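Local coordinates for protein sensory transduction histidine kinase, putative (Borrelia burgdorferi, PDB 5BWJ) that is probably a hybrid sensor histidine kinase that autophosphorylates on histidine using ATP, represented here by its periplasmic Venus flytrap sensor domain, at residues D14-F17 and P18-Y21. Numbering follows the deposited sequence.
Sequences DQFF and PFYY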
loop_
_atom_site.group_PDB
_atom_site.type_symbol
_atom_site.label_atom_id
_atom_site.label_comp_id
_atom_site.label_asym_id
_atom_site.label_seq_id
_atom_site.Cartn_x
_atom_site.Cartn_y
_atom_site.Cartn_z
ATOM N N ASP B 14 1.267 5.386 -15.929
ATOM C CA ASP B 14 0.397 6.120 -15.014
ATOM C C ASP B 14 1.128 6.399 -13.693
ATOM O O ASP B 14 2.251 6.909 -13.704
ATOM C CB ASP B 14 -0.903 5.335 -14.795
ATOM C CG ASP B 14 -2.003 6.172 -14.161
ATOM O OD1 ASP B 14 -1.917 7.417 -14.199
ATOM O OD2 ASP B 14 -2.962 5.579 -13.622
ATOM N N GLN B 15 0.500 6.071 -12.565
ATOM C CA GLN B 15 1.120 6.246 -11.256
ATOM C C GLN B 15 0.809 5.043 -10.377
ATOM O O GLN B 15 -0.219 4.384 -10.547
ATOM C CB GLN B 15 0.633 7.534 -10.591
ATOM C CG GLN B 15 0.894 8.790 -11.410
ATOM C CD GLN B 15 0.521 10.054 -10.664
ATOM O OE1 GLN B 15 1.059 10.338 -9.592
ATOM N NE2 GLN B 15 -0.411 10.817 -11.222
ATOM N N PHE B 16 1.705 4.768 -9.435
ATOM C CA PHE B 16 1.645 3.550 -8.636
ATOM C C PHE B 16 2.330 3.787 -7.294
ATOM O O PHE B 16 3.491 3.428 -7.109
ATOM C CB PHE B 16 2.309 2.395 -9.401
ATOM C CG PHE B 16 2.176 1.045 -8.743
ATOM C CD1 PHE B 16 2.817 -0.055 -9.290
ATOM C CD2 PHE B 16 1.410 0.865 -7.600
ATOM C CE1 PHE B 16 2.708 -1.301 -8.704
ATOM C CE2 PHE B 16 1.299 -0.381 -7.013
ATOM C CZ PHE B 16 1.949 -1.465 -7.566
ATOM N N PHE B 17 1.609 4.401 -6.362
ATOM C CA PHE B 17 2.166 4.717 -5.051
ATOM C C PHE B 17 2.482 3.431 -4.293
ATOM O O PHE B 17 1.667 2.511 -4.284
ATOM C CB PHE B 17 1.189 5.577 -4.244
ATOM C CG PHE B 17 1.748 6.070 -2.934
ATOM C CD1 PHE B 17 2.289 7.342 -2.836
ATOM C CD2 PHE B 17 1.734 5.265 -1.804
ATOM C CE1 PHE B 17 2.805 7.802 -1.638
ATOM C CE2 PHE B 17 2.250 5.719 -0.603
ATOM C CZ PHE B 17 2.785 6.992 -0.520
ATOM N N PRO B 18 3.657 3.357 -3.642
ATOM C CA PRO B 18 4.762 4.318 -3.538
ATOM C C PRO B 18 5.908 4.041 -4.514
ATOM O O PRO B 18 6.992 4.603 -4.357
ATOM C CB PRO B 18 5.234 4.121 -2.101
ATOM C CG PRO B 18 5.066 2.645 -1.891
ATOM C CD PRO B 18 3.850 2.234 -2.704
ATOM N N PHE B 19 5.676 3.179 -5.497
ATOM C CA PHE B 19 6.728 2.796 -6.436
ATOM C C PHE B 19 7.118 3.952 -7.353
ATOM O O PHE B 19 8.302 4.197 -7.579
ATOM C CB PHE B 19 6.285 1.585 -7.258
ATOM C CG PHE B 19 6.149 0.333 -6.442
ATOM C CD1 PHE B 19 7.222 -0.528 -6.290
ATOM C CD2 PHE B 19 4.956 0.030 -5.807
ATOM C CE1 PHE B 19 7.104 -1.675 -5.531
ATOM C CE2 PHE B 19 4.831 -1.114 -5.046
ATOM C CZ PHE B 19 5.908 -1.968 -4.907
ATOM N N TYR B 20 6.127 4.661 -7.878
ATOM C CA TYR B 20 6.388 5.884 -8.621
ATOM C C TYR B 20 5.122 6.725 -8.699
ATOM O O TYR B 20 4.036 6.209 -8.964
ATOM C CB TYR B 20 6.921 5.577 -10.027
ATOM C CG TYR B 20 6.034 4.676 -10.851
ATOM C CD1 TYR B 20 5.041 5.203 -11.665
ATOM C CD2 TYR B 20 6.195 3.296 -10.823
ATOM C CE1 TYR B 20 4.228 4.383 -12.421
ATOM C CE2 TYR B 20 5.386 2.467 -11.573
ATOM C CZ TYR B 20 4.405 3.015 -12.370
ATOM O OH TYR B 20 3.601 2.192 -13.121
ATOM N N TYR B 21 5.269 8.023 -8.451
ATOM C CA TYR B 21 4.136 8.938 -8.453
ATOM C C TYR B 21 4.613 10.379 -8.575
ATOM O O TYR B 21 5.758 10.690 -8.253
ATOM C CB TYR B 21 3.302 8.762 -7.183
ATOM C CG TYR B 21 4.085 8.940 -5.901
ATOM C CD1 TYR B 21 4.810 7.888 -5.354
ATOM C CD2 TYR B 21 4.096 10.158 -5.234
ATOM C CE1 TYR B 21 5.524 8.045 -4.181
ATOM C CE2 TYR B 21 4.808 10.324 -4.060
ATOM C CZ TYR B 21 5.520 9.265 -3.538
ATOM O OH TYR B 21 6.229 9.427 -2.371
#
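Asp14 O meets the edge of the Tyr20 ring, in its plane, at a cis-proline turn closed by a single antiparallel bridge with a classic beta bulge, in the loop between strands 6-13 and 21-22 of this Venus flytrap sensor domain. The Gln15 side chain crosses that of Tyr21 at about a right angle, its amide nearly coplanar with the ring; OE1 lies 3.6 Å from Tyr21 CB and accepts a hydrogen bond from Lys22 N. Phe16 forms the bridge: its N donates to Tyr20 O (2.8 Å), almost straight on, while its O takes Tyr20 N from above the carbonyl plane and, weakly, Phe19 N, so that Phe19 and Tyr20 together oppose one residue. With CG anti to N (chi1 -174°), the Phe16 side chain runs alongside that of Phe19, whose CD2 lies 3.7 Å above the Phe16 ring centre; both pack on Leu85 and Ala86. Phe16 CB sits over one Tyr20 ring face, toward the rim (CH-pi), and Tyr20 OH is hydrogen-bonded to Val13 O. Phe17, joined to Pro18 by a cis peptide bond, receives Pro18 CB over a ring face, a CH-pi contact. His163 of the second subunit meets the Phe17 ring edge-to-face. The Phe17 and Tyr21 rings meet obliquely, planes 41° apart, with Phe17 CD1 3.5 Å above the Tyr21 ring centre.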